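Local coordinates for glycoside hydrolase family protein (Novosphingobium sp. PP1Y, PDB 6Q2F) that hydrolyses alpha-L-rhamnosides, probably releasing terminal L-rhamnose from glycosides, as a large multidomain enzyme built around a (beta/alpha)8 barrel, at residues Q97-R102 with H682-D687; G149-V154 with W512-L517; T270-T275 with F320-A325; I941-S946 with D973-A978; A1095-N1100 with P1126-G1131. One frame throughout, in Å; residues are numbered along the deposited sequence.

Contact 1 (Q97-R102 with H682-D687); sequences QIVDHR and HVPVDD
The two segments are irregular loops that come together without a direct backbone hydrogen bond, the closest CA atoms, those of Val99 and Val685, lying 6.9 Å apart. Apolar side chains bridge the gap. Ile98 has CG1 in the crowded position between its backbone N and carbonyl carbon (chi1 65°), and a nearly extended second torsion carries CD1 onward until it meets CG2 of Val685 at 3.6 Å. The same methyl touches Pro684 CG at 3.9 Å, the two side chains crossing at about a right angle. Val99 approaches the proline ring with CG1, which sits 3.5 Å from Pro684 CB. Val685 thus splits its branches, CG2 serving Ile98 while CG1 turns to Val99. In the (beta/alpha)8 barrel these loops follow parallel strands 85-91 and 674-677, and strand 56-62 runs between those strands; its own following loop joins in, with Asn65 accepting from Ile98 N and Thr67 bonded to Pro684 O. A water lies 3.0 Å from Ile98 O and 3.1 Å from Asp687 OD1 and can donate to either, although it cannot serve all the acceptors around it at once. The extended Gln97 side chain runs along its own loop, and NE2 donates to Val99 O (2.9 Å, 164°), reaching it from above the carbonyl plane. Beyond the valine, Asp686 forms salt bridges with Lys73 and Arg703.

Contact 2 (G149-V154 with W512-L517); sequences GLKKLV and WTPRML
An edge strand of a four-stranded antiparallel sheet, 151-160, meets here the loop that runs from barrel strand 497-502 into helix 516-524, joining an all-beta module to the (beta/alpha)8 barrel. Trp512 N donates to Lys151 O at 3.2 Å, a bent bond (143°) whose donor stands well above the carbonyl plane. A water bridges the two backbones, accepting from Lys151 N and donating to Trp512 O at 2.7 Å. Lys151 runs along the loop as an almost extended chain: its CD lies at the edge of the Trp512 indole, 4.1 Å from CD1, and CE rests against Pro514 CD at 3.9 Å. A bend at the last torsion (chi4 74°) then turns NZ back to donate to Gly149 O at 3.1 Å, while its salt bridge goes to Asp465, which also accepts from Thr513 OG1. Thr513 to Met516 form a type I turn leading into the helix, closed by a bond from Met516 N to Thr513 O. Trp512, with CG anti to its backbone N, is buried between Leu153 and the turn: Leu153 CD1 approaches CE3 at 4.0 Å, and CB of Met516, a selenomethionine, lies 3.6 Å above the indole plane on the other side.

Contact 3 (T270-T275 with F320-A325); sequences TVRSAT and FAPVEA
Phe320 lays its ring against the backbone of the neighbouring strand, with Arg272 O 3.3 Å above the ring plane and over its centre. That same oxygen accepts from Phe320 N at 2.8 Å, nearly along the C=O axis, so the amide of Phe320 holds the carbonyl while its ring only packs beneath the same oxygen. At the ring edge CE1 meets Val271 O, and CZ packs on Val271 CG1 at 3.7 Å. The first torsion, 33°, lies well off a staggered value and swings the ring under the strand. An alanine here would probably lose the apolar cover of the Arg272 peptide and the packing against Val271, loosening this sheet edge. Arg272 reaches the other way, extended from CG to NE, and lays one guanidinium face over Pro322, whose CG is 3.4 Å from NE; its NH1 donates to Ser375 O. Further along, Val271 and Val323 form an antiparallel hydrogen-bonded pair, Val271 N to Val323 O at 2.9 Å and Val323 N to Val271 O at 3.0 Å. Next outward, Arg272 and Ser273 together oppose His374 in a classic beta bulge, and Leu294, Ile306 and Phe328 from the second sheet pack on Phe320 and the two valines. Two facing antiparallel sheets of four and six strands make a beta sandwich, with a strand order consistent with a galactose-binding-like jelly roll.

Contact 4 (I941-S946 with D973-A978); sequences ISYRIS and DRVTLA
Tyr943 holds CG in the crowded position between its backbone N and carbonyl carbon (chi1 68°), which swings the ring over the partner strand. Val975 N lies beneath its centre, and Val975 CG2, anti to its own carbonyl carbon, touches CE1 at 3.4 Å; the phenol OH is bonded to Arg972 O. Tyr943 and Val975 form an antiparallel hydrogen-bonded pair, Tyr943 N to Val975 O at 2.8 Å and Val975 N to Tyr943 O at 2.9 Å. Ile945 N adds a short bond to Asp973 O (2.6 Å). Where the strand pairing fades, Ser942 OG takes over, accepting from Leu977 N at 2.6 Å along an almost straight line (170°). On the exposed face the arginines run side by side: the edge of the Arg944 guanidinium stands over the face of that of Arg974, planes 88° apart, a contact between like charges. Strand 937-946 pairs with 974-975, with 949-956 (through backbone bonding of Arg944 with Val951) and with 926-932, on whose Pro928 Tyr943 packs.

Contact 5 (A1095-N1100 with P1126-G1131); sequences ANTWVN and PLRPSG
Asn1100 stands at the start of helix 1099-1105 and reaches across to the loop before strand 1131-1140. Its CB lies 4.0 Å from Leu1127 CD2, and CG sits under the same methyl. OD1 accepts from Arg1128 N at 2.8 Å, in the carbonyl plane and on a lone pair. The other branch, ND2, donates to Arg1128 O at 3.0 Å in an almost straight bond (174°), again on a lone pair, so a single carboxamide clamps both backbone polar atoms of one residue. A second donation from ND2 goes to a water that also receives a bond from Ser1130 OG. A leucine here has no group to pair with the N-H and C=O of Arg1128, and the loop would probably be held less firmly to the helix. The arginine side chain crosses the start of the helix: CD packs on Val1099 CG2 at 3.8 Å, one guanidinium face takes Thr1097 CG2, and NE donates to a water held by Thr1097 N. Its NH2 makes salt bridges with Asp1056 and with Asp659 of helix 657-670 in the barrel. Thr1097 OG1 in turn accepts a weak capping bond from Val1099 N, and Asn1096 ND2 donates to Phe1025 O. This asparagine-to-backbone pairing ties loop to helix in a beta sandwich, consistent with a galactose-binding-like domain, where that domain docks on the barrel.

Contacts 1, 2 and 5 involve the barrel or its border, whereas contacts 3 and 4 lie out in beta domains, their centres about 75 Å apart. The sodium ion is bound by Asp503, Ser504, Glu583, Glu586 and Glu644, at or just beyond barrel strands 497-502, 579-582 and 642-649; the first of these strands leads on to the 512-517 loop of contact 2. Contact 3 is nested within the chain loop that contact 2 closes, about 13 Å away between nearest atoms. Contacts 1 and 5 are about 8 Å apart at their nearest atoms and share Gln704, which bonds Asp686 O and Trp1098 NE1. Contact 4 precedes the domain of contact 5, their centres about 44 Å apart.

Contact 1 (Q97-R102 with H682-D687)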
# COMPACT_ATOMS: atom_id res chain seq x y z
N GLN A 97 6.67 -29.28 10.59
CA GLN A 97 7.64 -29.91 9.70
C GLN A 97 6.95 -31.07 9.00
O GLN A 97 6.54 -32.04 9.64
CB GLN A 97 8.85 -30.38 10.49
CG GLN A 97 9.98 -30.86 9.59
CD GLN A 97 11.13 -31.45 10.38
OE1 GLN A 97 11.45 -31.00 11.47
NE2 GLN A 97 11.75 -32.50 9.82
N ILE A 98 6.82 -30.97 7.68
CA ILE A 98 6.27 -32.04 6.86
C ILE A 98 7.30 -32.57 5.89
O ILE A 98 6.98 -33.44 5.08
CB ILE A 98 5.00 -31.58 6.13
CG1 ILE A 98 5.36 -30.48 5.12
CG2 ILE A 98 4.02 -31.01 7.13
CD1 ILE A 98 4.28 -30.27 4.06
N VAL A 99 8.51 -32.06 5.94
CA VAL A 99 9.61 -32.63 5.21
C VAL A 99 10.48 -33.44 6.17
O VAL A 99 10.45 -33.27 7.39
CB VAL A 99 10.45 -31.54 4.52
CG1 VAL A 99 9.59 -30.78 3.54
CG2 VAL A 99 11.07 -30.62 5.57
N ASP A 100 11.27 -34.33 5.58
CA ASP A 100 12.20 -35.14 6.35
C ASP A 100 13.17 -34.28 7.15
O ASP A 100 13.49 -34.60 8.31
CB ASP A 100 12.93 -36.07 5.38
CG ASP A 100 13.88 -36.98 6.08
OD1 ASP A 100 15.03 -36.55 6.29
OD2 ASP A 100 13.48 -38.11 6.41
N HIS A 101 13.64 -33.18 6.58
CA HIS A 101 14.51 -32.26 7.31
C HIS A 101 14.37 -30.84 6.76
O HIS A 101 14.42 -30.62 5.55
CB HIS A 101 15.97 -32.70 7.24
CG HIS A 101 16.47 -32.93 5.85
ND1 HIS A 101 16.21 -34.08 5.14
CD2 HIS A 101 17.22 -32.15 5.03
CE1 HIS A 101 16.77 -34.01 3.95
NE2 HIS A 101 17.38 -32.84 3.85
N ARG A 102 14.22 -29.88 7.68
CA ARG A 102 14.08 -28.49 7.29
C ARG A 102 15.37 -27.99 6.65
O ARG A 102 16.48 -28.33 7.09
CB ARG A 102 13.73 -27.62 8.50
CG ARG A 102 12.37 -27.95 9.15
CD ARG A 102 12.05 -26.88 10.19
NE ARG A 102 11.04 -27.27 11.18
CZ ARG A 102 9.74 -26.96 11.10
NH1 ARG A 102 9.26 -26.27 10.07
NH2 ARG A 102 8.93 -27.34 12.06
N HIS A 682 5.17 -22.68 -1.47
CA HIS A 682 5.91 -23.81 -2.02
C HIS A 682 5.42 -25.12 -1.43
O HIS A 682 5.29 -25.24 -0.20
CB HIS A 682 7.40 -23.64 -1.75
CG HIS A 682 8.19 -24.90 -1.86
ND1 HIS A 682 8.19 -25.68 -3.00
CD2 HIS A 682 9.03 -25.51 -0.99
CE1 HIS A 682 8.99 -26.72 -2.82
NE2 HIS A 682 9.51 -26.63 -1.61
N VAL A 683 5.18 -26.10 -2.30
CA VAL A 683 4.69 -27.42 -1.90
C VAL A 683 5.86 -28.39 -1.88
O VAL A 683 6.33 -28.83 -2.95
CB VAL A 683 3.58 -27.91 -2.84
CG1 VAL A 683 3.15 -29.34 -2.49
CG2 VAL A 683 2.42 -26.95 -2.81
N PRO A 684 6.40 -28.73 -0.71
CA PRO A 684 7.61 -29.58 -0.68
C PRO A 684 7.34 -31.06 -0.83
O PRO A 684 8.25 -31.78 -1.27
CB PRO A 684 8.21 -29.28 0.69
CG PRO A 684 6.98 -29.09 1.53
CD PRO A 684 6.08 -28.22 0.62
N VAL A 685 6.15 -31.54 -0.48
CA VAL A 685 5.80 -32.96 -0.55
C VAL A 685 4.37 -33.06 -1.07
O VAL A 685 3.55 -32.17 -0.84
CB VAL A 685 5.95 -33.68 0.82
CG1 VAL A 685 7.39 -33.59 1.33
CG2 VAL A 685 5.03 -33.06 1.85
N ASP A 686 4.08 -34.14 -1.78
CA ASP A 686 2.78 -34.25 -2.44
C ASP A 686 1.67 -34.79 -1.54
O ASP A 686 0.50 -34.47 -1.79
CB ASP A 686 2.88 -35.12 -3.70
CG ASP A 686 3.88 -34.57 -4.72
OD1 ASP A 686 4.25 -33.39 -4.62
OD2 ASP A 686 4.28 -35.32 -5.64
N ASP A 687 2.00 -35.54 -0.48
CA ASP A 687 1.00 -36.35 0.23
C ASP A 687 0.04 -35.50 1.04
O ASP A 687 -1.14 -35.84 1.16
CB ASP A 687 1.69 -37.37 1.15
CG ASP A 687 2.80 -36.74 2.01
OD1 ASP A 687 2.84 -35.51 2.18
OD2 ASP A 687 3.65 -37.50 2.53
O HOH W 1 4.57 -35.21 4.75

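Contact 2 (G149-V154 with W512-L517)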
# COMPACT_ATOMS: atom_id res chain seq x y z
N GLY A 149 22.76 1.08 11.43
CA GLY A 149 21.34 0.84 11.62
C GLY A 149 20.54 2.14 11.66
O GLY A 149 21.08 3.25 11.66
N LEU A 150 19.22 1.98 11.69
CA LEU A 150 18.34 3.13 11.80
C LEU A 150 18.63 3.89 13.08
O LEU A 150 18.89 3.29 14.13
CB LEU A 150 16.88 2.69 11.75
CG LEU A 150 16.34 2.26 10.38
CD1 LEU A 150 15.11 1.39 10.58
CD2 LEU A 150 16.01 3.49 9.55
N LYS A 151 18.60 5.22 13.01
CA LYS A 151 19.04 6.09 14.09
C LYS A 151 17.96 7.09 14.47
O LYS A 151 17.24 7.61 13.61
CB LYS A 151 20.29 6.89 13.70
CG LYS A 151 21.49 6.05 13.37
CD LYS A 151 22.52 6.92 12.66
CE LYS A 151 23.63 6.09 12.07
NZ LYS A 151 23.15 5.38 10.85
N LYS A 152 17.89 7.40 15.76
CA LYS A 152 17.02 8.44 16.29
C LYS A 152 17.87 9.45 17.06
O LYS A 152 18.86 9.08 17.70
CB LYS A 152 15.97 7.87 17.25
CG LYS A 152 16.63 7.09 18.40
CD LYS A 152 15.74 6.93 19.58
CE LYS A 152 16.53 6.38 20.75
NZ LYS A 152 17.15 5.06 20.48
N LEU A 153 17.45 10.71 17.01
CA LEU A 153 18.13 11.76 17.75
C LEU A 153 17.86 11.61 19.25
O LEU A 153 16.74 11.31 19.67
CB LEU A 153 17.65 13.13 17.24
CG LEU A 153 18.45 14.40 17.57
CD1 LEU A 153 19.80 14.40 16.87
CD2 LEU A 153 17.65 15.65 17.21
N VAL A 154 18.90 11.82 20.07
CA VAL A 154 18.80 11.80 21.53
C VAL A 154 19.64 12.96 22.05
O VAL A 154 20.46 13.54 21.34
CB VAL A 154 19.29 10.47 22.16
CG1 VAL A 154 18.30 9.32 21.90
CG2 VAL A 154 20.66 10.13 21.63
N TRP A 512 17.33 10.52 12.29
CA TRP A 512 18.68 11.06 12.19
C TRP A 512 19.49 10.20 11.22
O TRP A 512 19.28 8.99 11.10
CB TRP A 512 19.41 11.13 13.54
CG TRP A 512 20.81 11.65 13.36
CD1 TRP A 512 21.95 10.93 13.34
CD2 TRP A 512 21.18 13.01 13.08
NE1 TRP A 512 23.03 11.74 13.11
CE2 TRP A 512 22.58 13.03 12.93
CE3 TRP A 512 20.47 14.21 12.96
CZ2 TRP A 512 23.29 14.20 12.68
CZ3 TRP A 512 21.17 15.37 12.70
CH2 TRP A 512 22.57 15.36 12.56
N THR A 513 20.41 10.85 10.54
CA THR A 513 21.38 10.15 9.72
C THR A 513 22.62 11.03 9.69
O THR A 513 22.49 12.26 9.77
CB THR A 513 20.82 9.84 8.31
OG1 THR A 513 21.62 8.86 7.65
CG2 THR A 513 20.73 11.11 7.45
N PRO A 514 23.82 10.46 9.61
CA PRO A 514 25.03 11.26 9.90
C PRO A 514 25.23 12.48 9.00
O PRO A 514 25.71 13.51 9.48
CB PRO A 514 26.16 10.24 9.75
CG PRO A 514 25.51 8.94 10.17
CD PRO A 514 24.11 9.02 9.54
N ARG A 515 24.84 12.42 7.72
CA ARG A 515 24.99 13.55 6.81
C ARG A 515 23.81 14.50 6.86
O ARG A 515 23.74 15.41 6.03
CB ARG A 515 25.17 13.05 5.37
CG ARG A 515 26.41 12.16 5.16
CD ARG A 515 26.49 11.71 3.70
NE ARG A 515 27.73 10.99 3.40
CZ ARG A 515 28.63 11.38 2.51
NH1 ARG A 515 28.43 12.49 1.81
NH2 ARG A 515 29.73 10.66 2.31
N MSE A 516 22.90 14.34 7.82
CA MSE A 516 21.65 15.11 7.87
C MSE A 516 21.81 16.64 7.71
O MSE A 516 21.04 17.27 6.97
CB MSE A 516 20.93 14.84 9.18
CG MSE A 516 19.58 15.46 9.26
SE MSE A 516 18.36 14.60 8.03
CE MSE A 516 16.89 15.83 8.21
N LEU A 517 22.78 17.25 8.41
CA LEU A 517 22.93 18.70 8.32
C LEU A 517 23.28 19.14 6.90
O LEU A 517 22.69 20.10 6.38
CB LEU A 517 23.99 19.20 9.31
CG LEU A 517 23.60 18.96 10.77
CD1 LEU A 517 24.63 19.57 11.73
CD2 LEU A 517 22.20 19.50 11.06
O HOH W 2 18.37 6.49 10.47

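Contact 3 (T270-T275 with F320-A325)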
# COMPACT_ATOMS: atom_id res chain seq x y z
N THR A 270 1.68 28.66 37.39
CA THR A 270 1.39 29.00 36.00
C THR A 270 2.05 27.96 35.10
O THR A 270 3.28 27.84 35.07
CB THR A 270 1.89 30.41 35.69
OG1 THR A 270 3.31 30.43 35.73
CG2 THR A 270 1.36 31.38 36.73
N VAL A 271 1.23 27.20 34.38
CA VAL A 271 1.68 26.11 33.52
C VAL A 271 1.46 26.50 32.07
O VAL A 271 0.42 27.09 31.73
CB VAL A 271 0.94 24.80 33.85
CG1 VAL A 271 1.33 23.70 32.90
CG2 VAL A 271 1.23 24.39 35.28
N ARG A 272 2.43 26.18 31.24
CA ARG A 272 2.36 26.44 29.81
C ARG A 272 2.48 25.19 28.95
O ARG A 272 2.07 25.20 27.83
CB ARG A 272 3.40 27.45 29.41
CG ARG A 272 2.98 28.86 29.67
CD ARG A 272 4.13 29.80 29.48
NE ARG A 272 3.81 31.12 29.96
CZ ARG A 272 3.85 31.47 31.24
NH1 ARG A 272 4.21 30.59 32.14
NH2 ARG A 272 3.55 32.69 31.60
N SER A 273 3.08 24.15 29.49
CA SER A 273 3.23 22.92 28.72
C SER A 273 3.31 21.71 29.62
O SER A 273 3.71 21.79 30.78
CB SER A 273 4.48 23.00 27.83
OG SER A 273 4.39 24.08 26.92
N ALA A 274 2.94 20.56 29.06
CA ALA A 274 3.01 19.32 29.78
C ALA A 274 3.52 18.17 28.94
O ALA A 274 3.20 18.07 27.80
CB ALA A 274 1.63 18.99 30.27
N THR A 275 4.27 17.28 29.54
CA THR A 275 4.75 16.08 28.87
C THR A 275 4.24 14.86 29.62
O THR A 275 4.34 14.80 30.86
CB THR A 275 6.28 16.06 28.77
OG1 THR A 275 6.73 17.24 28.10
CG2 THR A 275 6.74 14.84 28.00
N PHE A 320 0.36 25.37 25.63
CA PHE A 320 -0.91 26.09 25.62
C PHE A 320 -0.72 27.47 26.23
O PHE A 320 0.33 27.78 26.80
CB PHE A 320 -1.98 25.31 26.37
CG PHE A 320 -1.45 24.52 27.53
CD1 PHE A 320 -1.21 25.13 28.75
CD2 PHE A 320 -1.16 23.18 27.40
CE1 PHE A 320 -0.71 24.41 29.82
CE2 PHE A 320 -0.66 22.45 28.45
CZ PHE A 320 -0.44 23.07 29.67
N ALA A 321 -1.75 28.30 26.08
CA ALA A 321 -1.80 29.55 26.81
C ALA A 321 -1.76 29.27 28.31
O ALA A 321 -2.34 28.28 28.77
CB ALA A 321 -3.07 30.33 26.45
N PRO A 322 -1.10 30.12 29.11
CA PRO A 322 -0.83 29.77 30.51
C PRO A 322 -2.11 29.50 31.30
O PRO A 322 -3.20 29.95 30.96
CB PRO A 322 -0.10 31.00 31.05
CG PRO A 322 0.44 31.69 29.85
CD PRO A 322 -0.54 31.43 28.74
N VAL A 323 -1.94 28.74 32.38
CA VAL A 323 -3.03 28.38 33.28
C VAL A 323 -2.55 28.54 34.72
O VAL A 323 -1.50 28.01 35.09
CB VAL A 323 -3.51 26.94 33.04
CG1 VAL A 323 -4.49 26.52 34.11
CG2 VAL A 323 -4.11 26.80 31.66
N GLU A 324 -3.32 29.23 35.55
CA GLU A 324 -2.93 29.37 36.94
C GLU A 324 -3.89 28.53 37.75
O GLU A 324 -5.08 28.76 37.75
CB GLU A 324 -2.94 30.82 37.37
CG GLU A 324 -2.54 31.02 38.80
CD GLU A 324 -1.71 32.25 39.02
OE1 GLU A 324 -1.81 33.19 38.24
OE2 GLU A 324 -0.94 32.27 39.98
N ALA A 325 -3.36 27.54 38.42
CA ALA A 325 -4.13 26.61 39.23
C ALA A 325 -3.20 25.95 40.23
O ALA A 325 -1.98 25.95 40.06
CB ALA A 325 -4.84 25.56 38.37

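Contact 4 (I941-S946 with D973-A978)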
# COMPACT_ATOMS: atom_id res chain seq x y z
N ILE A 941 -20.14 -4.99 -32.60
CA ILE A 941 -21.11 -4.31 -31.75
C ILE A 941 -21.73 -3.18 -32.56
O ILE A 941 -21.12 -2.65 -33.50
CB ILE A 941 -20.43 -3.83 -30.44
CG1 ILE A 941 -21.48 -3.56 -29.35
CG2 ILE A 941 -19.53 -2.62 -30.65
CD1 ILE A 941 -22.04 -4.82 -28.74
N SER A 942 -22.98 -2.85 -32.24
CA SER A 942 -23.64 -1.71 -32.86
C SER A 942 -23.08 -0.41 -32.30
O SER A 942 -22.64 -0.36 -31.16
CB SER A 942 -25.15 -1.77 -32.62
OG SER A 942 -25.73 -2.86 -33.31
N TYR A 943 -23.10 0.64 -33.12
CA TYR A 943 -22.55 1.91 -32.68
C TYR A 943 -23.06 3.04 -33.56
O TYR A 943 -23.50 2.81 -34.69
CB TYR A 943 -21.01 1.90 -32.68
CG TYR A 943 -20.41 1.83 -34.07
CD1 TYR A 943 -20.18 0.60 -34.68
CD2 TYR A 943 -20.11 2.98 -34.79
CE1 TYR A 943 -19.65 0.52 -35.95
CE2 TYR A 943 -19.59 2.91 -36.07
CZ TYR A 943 -19.36 1.68 -36.64
OH TYR A 943 -18.84 1.60 -37.92
N ARG A 944 -22.94 4.26 -33.05
CA ARG A 944 -23.20 5.48 -33.81
C ARG A 944 -22.11 6.48 -33.49
O ARG A 944 -21.83 6.75 -32.31
CB ARG A 944 -24.58 6.07 -33.49
CG ARG A 944 -24.61 7.58 -33.51
CD ARG A 944 -26.03 8.11 -33.51
NE ARG A 944 -26.66 8.05 -34.82
CZ ARG A 944 -26.72 9.07 -35.67
NH1 ARG A 944 -26.18 10.24 -35.35
NH2 ARG A 944 -27.32 8.92 -36.85
N ILE A 945 -21.47 7.00 -34.53
CA ILE A 945 -20.44 8.03 -34.40
C ILE A 945 -21.08 9.35 -34.76
O ILE A 945 -21.73 9.47 -35.80
CB ILE A 945 -19.23 7.74 -35.29
CG1 ILE A 945 -18.68 6.34 -35.01
CG2 ILE A 945 -18.16 8.79 -35.08
CD1 ILE A 945 -17.42 6.01 -35.76
N SER A 946 -20.93 10.34 -33.88
CA SER A 946 -21.66 11.58 -34.04
C SER A 946 -21.20 12.60 -33.02
O SER A 946 -21.05 12.28 -31.84
CB SER A 946 -23.16 11.33 -33.89
OG SER A 946 -23.89 12.51 -34.14
N ASP A 973 -20.24 5.47 -40.29
CA ASP A 973 -20.36 6.13 -38.99
C ASP A 973 -21.47 5.56 -38.12
O ASP A 973 -21.51 5.88 -36.92
CB ASP A 973 -20.55 7.63 -39.20
CG ASP A 973 -19.23 8.39 -39.15
OD1 ASP A 973 -18.17 7.71 -39.21
OD2 ASP A 973 -19.26 9.63 -39.03
N ARG A 974 -22.34 4.71 -38.66
CA ARG A 974 -23.37 4.06 -37.87
C ARG A 974 -23.56 2.63 -38.34
O ARG A 974 -23.72 2.38 -39.54
CB ARG A 974 -24.71 4.81 -37.96
CG ARG A 974 -25.76 4.28 -36.99
CD ARG A 974 -27.10 5.02 -37.13
NE ARG A 974 -27.19 5.69 -38.42
CZ ARG A 974 -28.23 6.42 -38.81
NH1 ARG A 974 -29.28 6.58 -38.01
NH2 ARG A 974 -28.22 7.00 -40.01
N VAL A 975 -23.50 1.68 -37.40
CA VAL A 975 -23.86 0.29 -37.65
C VAL A 975 -24.87 -0.13 -36.60
O VAL A 975 -24.62 0.04 -35.40
CB VAL A 975 -22.64 -0.65 -37.62
CG1 VAL A 975 -23.08 -2.08 -37.84
CG2 VAL A 975 -21.62 -0.24 -38.67
N THR A 976 -26.01 -0.65 -37.05
CA THR A 976 -27.02 -1.27 -36.20
C THR A 976 -27.03 -2.75 -36.55
O THR A 976 -27.47 -3.12 -37.64
CB THR A 976 -28.40 -0.66 -36.42
OG1 THR A 976 -28.35 0.75 -36.19
CG2 THR A 976 -29.43 -1.30 -35.47
N LEU A 977 -26.51 -3.59 -35.67
CA LEU A 977 -26.50 -5.02 -35.95
C LEU A 977 -27.90 -5.59 -35.81
O LEU A 977 -28.69 -5.12 -34.99
CB LEU A 977 -25.54 -5.76 -35.01
CG LEU A 977 -24.06 -5.42 -35.21
CD1 LEU A 977 -23.17 -6.22 -34.27
CD2 LEU A 977 -23.68 -5.66 -36.65
N ALA A 978 -28.19 -6.59 -36.63
CA ALA A 978 -29.45 -7.29 -36.49
C ALA A 978 -29.61 -7.79 -35.06
O ALA A 978 -28.68 -8.36 -34.49
CB ALA A 978 -29.52 -8.46 -37.49

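Contact 5 (A1095-N1100 with P1126-G1131)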
# COMPACT_ATOMS: atom_id res chain seq x y z
N ALA A 1095 -14.78 -28.58 -11.04
CA ALA A 1095 -13.90 -28.46 -9.88
C ALA A 1095 -14.56 -27.55 -8.85
O ALA A 1095 -15.20 -26.55 -9.22
CB ALA A 1095 -12.54 -27.87 -10.29
N ASN A 1096 -14.41 -27.89 -7.58
CA ASN A 1096 -14.86 -27.03 -6.49
C ASN A 1096 -13.65 -26.70 -5.61
O ASN A 1096 -12.51 -26.99 -5.97
CB ASN A 1096 -15.99 -27.68 -5.70
CG ASN A 1096 -15.57 -29.00 -5.08
OD1 ASN A 1096 -14.55 -29.58 -5.47
ND2 ASN A 1096 -16.36 -29.49 -4.12
N THR A 1097 -13.91 -26.09 -4.45
CA THR A 1097 -12.86 -25.76 -3.49
C THR A 1097 -12.64 -26.91 -2.50
O THR A 1097 -13.42 -27.87 -2.44
CB THR A 1097 -13.20 -24.50 -2.71
OG1 THR A 1097 -14.37 -24.74 -1.90
CG2 THR A 1097 -13.45 -23.30 -3.64
N TRP A 1098 -11.58 -26.79 -1.71
CA TRP A 1098 -11.30 -27.75 -0.64
C TRP A 1098 -12.24 -27.64 0.54
O TRP A 1098 -12.12 -28.46 1.46
CB TRP A 1098 -9.87 -27.58 -0.12
CG TRP A 1098 -8.86 -28.31 -0.90
CD1 TRP A 1098 -7.88 -27.77 -1.71
CD2 TRP A 1098 -8.70 -29.73 -0.96
NE1 TRP A 1098 -7.12 -28.79 -2.26
CE2 TRP A 1098 -7.60 -29.99 -1.81
CE3 TRP A 1098 -9.37 -30.81 -0.37
CZ2 TRP A 1098 -7.17 -31.30 -2.10
CZ3 TRP A 1098 -8.93 -32.11 -0.65
CH2 TRP A 1098 -7.85 -32.34 -1.51
N VAL A 1099 -13.14 -26.65 0.56
CA VAL A 1099 -13.88 -26.33 1.78
C VAL A 1099 -14.66 -27.54 2.28
O VAL A 1099 -14.65 -27.87 3.47
CB VAL A 1099 -14.80 -25.12 1.53
CG1 VAL A 1099 -15.78 -24.93 2.68
CG2 VAL A 1099 -13.98 -23.87 1.31
N ASN A 1100 -15.35 -28.23 1.37
CA ASN A 1100 -16.30 -29.25 1.78
C ASN A 1100 -15.58 -30.48 2.32
O ASN A 1100 -16.02 -31.08 3.31
CB ASN A 1100 -17.22 -29.62 0.60
CG ASN A 1100 -18.26 -28.55 0.29
OD1 ASN A 1100 -18.33 -27.51 0.96
ND2 ASN A 1100 -19.07 -28.79 -0.74
N PRO A 1126 -21.19 -24.46 7.19
CA PRO A 1126 -22.07 -24.72 6.04
C PRO A 1126 -21.25 -25.06 4.81
O PRO A 1126 -20.21 -24.44 4.54
CB PRO A 1126 -22.81 -23.39 5.88
CG PRO A 1126 -21.85 -22.37 6.41
CD PRO A 1126 -21.14 -23.04 7.56
N LEU A 1127 -21.70 -26.08 4.07
CA LEU A 1127 -21.00 -26.47 2.86
C LEU A 1127 -21.20 -25.45 1.74
O LEU A 1127 -22.15 -24.67 1.74
CB LEU A 1127 -21.47 -27.84 2.38
CG LEU A 1127 -21.25 -29.00 3.33
CD1 LEU A 1127 -21.77 -30.29 2.69
CD2 LEU A 1127 -19.78 -29.12 3.67
N ARG A 1128 -20.26 -25.45 0.77
CA ARG A 1128 -20.47 -24.63 -0.42
C ARG A 1128 -21.22 -25.44 -1.47
O ARG A 1128 -21.02 -26.65 -1.58
CB ARG A 1128 -19.14 -24.15 -0.99
CG ARG A 1128 -18.44 -23.07 -0.15
CD ARG A 1128 -17.03 -22.77 -0.64
NE ARG A 1128 -17.00 -22.44 -2.06
CZ ARG A 1128 -16.64 -21.26 -2.56
NH1 ARG A 1128 -16.26 -20.27 -1.76
NH2 ARG A 1128 -16.65 -21.09 -3.88
N PRO A 1129 -22.09 -24.83 -2.27
CA PRO A 1129 -22.73 -25.58 -3.35
C PRO A 1129 -21.66 -26.21 -4.23
O PRO A 1129 -20.64 -25.58 -4.54
CB PRO A 1129 -23.54 -24.51 -4.10
CG PRO A 1129 -23.67 -23.36 -3.13
CD PRO A 1129 -22.39 -23.38 -2.35
N SER A 1130 -21.88 -27.47 -4.61
CA SER A 1130 -20.85 -28.26 -5.26
C SER A 1130 -21.40 -28.97 -6.50
O SER A 1130 -22.54 -29.44 -6.51
CB SER A 1130 -20.29 -29.30 -4.28
OG SER A 1130 -19.19 -29.97 -4.86
N GLY A 1131 -20.57 -29.05 -7.54
CA GLY A 1131 -20.86 -29.84 -8.72
C GLY A 1131 -21.62 -29.08 -9.79
O GLY A 1131 -21.71 -27.85 -9.80
O HOH W 3 -18.33 -26.93 -3.21
O HOH W 4 -16.53 -24.84 -3.61
O HOH W 5 -18.77 -31.44 -2.15